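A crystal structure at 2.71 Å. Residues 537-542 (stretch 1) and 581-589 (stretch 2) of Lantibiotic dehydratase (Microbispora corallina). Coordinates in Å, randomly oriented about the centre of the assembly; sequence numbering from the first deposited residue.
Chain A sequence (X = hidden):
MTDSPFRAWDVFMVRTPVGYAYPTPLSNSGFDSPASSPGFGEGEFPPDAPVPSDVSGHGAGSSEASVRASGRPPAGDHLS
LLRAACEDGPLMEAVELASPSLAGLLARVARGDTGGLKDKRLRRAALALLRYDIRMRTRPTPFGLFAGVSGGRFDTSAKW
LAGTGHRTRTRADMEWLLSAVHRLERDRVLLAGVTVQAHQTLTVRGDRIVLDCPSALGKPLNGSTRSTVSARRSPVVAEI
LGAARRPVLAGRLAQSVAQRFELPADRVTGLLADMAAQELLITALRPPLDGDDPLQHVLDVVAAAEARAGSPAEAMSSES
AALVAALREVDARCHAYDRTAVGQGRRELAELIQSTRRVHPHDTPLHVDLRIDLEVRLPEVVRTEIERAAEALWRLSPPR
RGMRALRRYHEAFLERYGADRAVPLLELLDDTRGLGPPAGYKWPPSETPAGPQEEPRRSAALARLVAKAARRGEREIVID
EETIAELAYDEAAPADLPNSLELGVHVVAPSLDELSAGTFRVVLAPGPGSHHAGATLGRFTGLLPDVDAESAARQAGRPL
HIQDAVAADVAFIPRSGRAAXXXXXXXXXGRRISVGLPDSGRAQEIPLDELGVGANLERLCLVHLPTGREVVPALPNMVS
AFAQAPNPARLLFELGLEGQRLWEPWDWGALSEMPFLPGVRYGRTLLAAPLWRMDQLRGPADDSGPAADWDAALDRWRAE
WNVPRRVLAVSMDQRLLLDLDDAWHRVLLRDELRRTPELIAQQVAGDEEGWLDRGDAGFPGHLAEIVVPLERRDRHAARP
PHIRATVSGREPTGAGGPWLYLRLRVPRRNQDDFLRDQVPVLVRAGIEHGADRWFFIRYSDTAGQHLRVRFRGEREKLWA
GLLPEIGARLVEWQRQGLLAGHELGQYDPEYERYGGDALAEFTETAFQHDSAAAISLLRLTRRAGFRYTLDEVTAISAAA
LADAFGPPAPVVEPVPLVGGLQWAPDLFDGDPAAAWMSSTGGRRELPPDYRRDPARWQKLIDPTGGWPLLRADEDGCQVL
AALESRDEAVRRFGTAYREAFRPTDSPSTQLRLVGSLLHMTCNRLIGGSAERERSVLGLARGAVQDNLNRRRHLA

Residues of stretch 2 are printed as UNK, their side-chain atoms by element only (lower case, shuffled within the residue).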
# COMPACT_ATOMS: atom_id res chain seq x y z
N LEU A 537 17.07 -0.84 34.06
CA LEU A 537 17.82 -1.14 35.27
C LEU A 537 17.86 -2.65 35.52
O LEU A 537 18.74 -3.16 36.23
CB LEU A 537 17.21 -0.42 36.47
CG LEU A 537 17.30 1.11 36.57
CD1 LEU A 537 16.53 1.86 35.49
CD2 LEU A 537 16.80 1.55 37.91
N GLY A 538 16.90 -3.34 34.91
CA GLY A 538 16.62 -4.73 35.19
C GLY A 538 17.77 -5.71 35.27
O GLY A 538 17.93 -6.39 36.29
N ARG A 539 18.58 -5.79 34.21
CA ARG A 539 19.63 -6.81 34.14
C ARG A 539 20.89 -6.44 34.97
O ARG A 539 21.88 -7.17 34.99
CB ARG A 539 20.01 -7.05 32.69
CG ARG A 539 20.75 -5.89 32.07
CD ARG A 539 21.64 -6.37 30.96
NE ARG A 539 22.29 -5.30 30.23
CZ ARG A 539 23.58 -5.31 29.93
NH1 ARG A 539 24.35 -6.33 30.32
NH2 ARG A 539 24.13 -4.30 29.26
N PHE A 540 20.84 -5.29 35.63
CA PHE A 540 21.94 -4.83 36.47
C PHE A 540 21.59 -5.04 37.94
O PHE A 540 22.24 -4.49 38.84
CB PHE A 540 22.25 -3.35 36.18
CG PHE A 540 22.73 -3.11 34.77
CD1 PHE A 540 23.89 -3.71 34.31
CD2 PHE A 540 21.99 -2.32 33.90
CE1 PHE A 540 24.32 -3.50 33.02
CE2 PHE A 540 22.42 -2.10 32.61
CZ PHE A 540 23.59 -2.69 32.16
N THR A 541 20.54 -5.83 38.16
CA THR A 541 20.06 -6.17 39.50
C THR A 541 21.14 -6.91 40.29
O THR A 541 21.81 -7.80 39.77
CB THR A 541 18.78 -7.02 39.40
OG1 THR A 541 17.76 -6.28 38.72
CG2 THR A 541 18.28 -7.40 40.78
N GLY A 542 21.29 -6.53 41.56
CA GLY A 542 22.35 -7.05 42.41
C GLY A 542 23.53 -6.09 42.52
O GLY A 542 24.09 -5.89 43.59
N UNK A 581 21.63 -13.43 27.18
CA UNK A 581 22.48 -12.94 28.27
C UNK A 581 21.96 -11.65 28.90
O UNK A 581 22.43 -11.25 29.96
o UNK A 581 24.60 -14.88 28.37
c UNK A 581 24.69 -13.95 27.57
n UNK A 581 25.45 -14.00 26.48
c UNK A 581 23.90 -12.68 27.77
N UNK A 582 20.97 -11.02 28.27
CA UNK A 582 20.45 -9.74 28.75
C UNK A 582 19.06 -9.86 29.35
O UNK A 582 18.34 -8.87 29.48
c UNK A 582 21.77 -8.53 26.87
c UNK A 582 21.61 -7.49 25.78
c UNK A 582 20.46 -8.71 27.63
c UNK A 582 22.90 -8.13 27.82
N UNK A 583 18.67 -11.07 29.70
CA UNK A 583 17.30 -11.34 30.10
C UNK A 583 17.22 -11.80 31.54
O UNK A 583 16.17 -12.25 31.99
c UNK A 583 16.63 -12.34 29.16
N UNK A 584 18.34 -11.71 32.25
CA UNK A 584 18.37 -12.04 33.69
C UNK A 584 17.77 -10.91 34.53
O UNK A 584 18.49 -10.21 35.23
c UNK A 584 19.80 -12.32 34.12
c UNK A 584 20.62 -15.53 32.67
c UNK A 584 21.46 -13.51 32.52
c UNK A 584 20.41 -13.46 33.38
n UNK A 584 21.57 -14.81 32.09
n UNK A 584 19.90 -14.74 33.44
N UNK A 585 16.45 -10.77 34.48
CA UNK A 585 15.79 -9.58 34.96
C UNK A 585 14.60 -9.95 35.81
O UNK A 585 13.77 -10.72 35.39
c UNK A 585 16.48 -8.48 32.85
c UNK A 585 15.32 -8.78 33.78
o UNK A 585 14.35 -9.55 33.07
N UNK A 586 14.52 -9.39 37.02
CA UNK A 586 13.52 -9.85 37.98
C UNK A 586 12.11 -9.35 37.69
O UNK A 586 11.92 -8.30 37.08
c UNK A 586 14.78 -8.06 38.93
c UNK A 586 15.36 -8.30 37.56
c UNK A 586 14.02 -9.28 39.31
N UNK A 587 11.14 -10.08 38.20
CA UNK A 587 9.76 -9.70 38.06
C UNK A 587 9.25 -9.24 39.42
O UNK A 587 9.46 -9.93 40.43
o UNK A 587 7.59 -10.78 37.85
c UNK A 587 8.96 -10.90 37.56
N UNK A 588 8.61 -8.07 39.45
CA UNK A 588 8.16 -7.45 40.69
C UNK A 588 6.67 -7.17 40.71
O UNK A 588 6.13 -6.67 41.70
c UNK A 588 10.84 -7.16 42.25
c UNK A 588 12.21 -7.32 42.50
c UNK A 588 11.33 -5.61 40.48
c UNK A 588 13.13 -6.61 41.74
c UNK A 588 10.38 -6.31 41.23
c UNK A 588 12.69 -5.75 40.73
c UNK A 588 8.91 -6.14 40.96
o UNK A 588 14.48 -6.74 41.99
N UNK A 589 5.99 -7.43 39.60
CA UNK A 589 4.54 -7.39 39.64
C UNK A 589 4.15 -8.61 40.47
O UNK A 589 4.98 -9.47 40.78
o UNK A 589 4.64 -6.53 37.36
c UNK A 589 3.98 -7.47 38.21
O HOH W 1 21.12 -9.57 36.57

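Position 581 carries two carbons, the second bearing one oxygen and one nitrogen. Such a carboxamide on a single methylene is asparagine. The end of the Asn581 side chain leads away from stretch 1, and both polar atoms are hydrogen-bonded elsewhere in the structure.

Position 582 has four side-chain carbons, forked at the second. One methyl lies over a face of the Arg539 guanidinium. This is leucine. Leu582 CD2 lies 3.4 Å from Arg539 NH1.

Position 583 has a single carbon, which points away from stretch 1. It is alanine.

Position 584 has one carbon, then a five-membered ring of three carbons and two nitrogens. The ring is an imidazole, so the residue is histidine. The His584 side chain makes no close approach to stretch 1. Its backbone does the touching: His584 O lies 3.7 Å from Arg539 CA.

Position 585 has one carbon carrying one oxygen and one carbon. The methyl touches Arg539. A beta-branched hydroxyl residue is threonine. Thr585 CG2 lies 3.7 Å from Arg539 N and 3.8 Å from Arg539 CB. Thr585 OG1 makes a weak hydrogen bond to Ala583 O at 3.4 Å.

Position 586 has three carbons closing a ring onto the backbone nitrogen. A ring carbon touches Thr541 and Gly538. The residue is proline. Pro586 CD lies 3.3 Å from Thr541 OG1 and 3.4 Å from Gly538 O.

Position 587 has one carbon and then one oxygen. It is serine, and it does not reach stretch 1. Ser587 OG is hydrogen-bonded elsewhere in the structure.

Position 588 has one carbon, then a six-carbon ring bearing one oxygen. The oxygen approaches Thr541. This phenol identifies tyrosine. Tyr588 OH lies 4.0 Å from Thr541 CG2.

Position 589 again has one carbon and one oxygen, hence serine. Ser589 is buried but out of reach of stretch 1.

The contact joins two stretches without regular helix or strand and buries 297 Å², both sides summed. No direct hydrogen bond crosses it. Arg539 gives the largest covered area, with Leu582 and Thr585 packed against it. An ideal CB on Gly538 would point toward stretch 2 and lie 3.6 Å from Thr585 CB, a tight fit. Thr541 OG1 donates a very short 2.4 Å hydrogen bond to Gly538 O, and both atoms border Pro586 CD. One water supplies the polar link. It donates to Arg539 O and to His584 O, each 3.0 Å from the water O, and so bridges two carbonyls that cannot bond to each other.

Stretch 2 (581-589) NLAHTPSYS
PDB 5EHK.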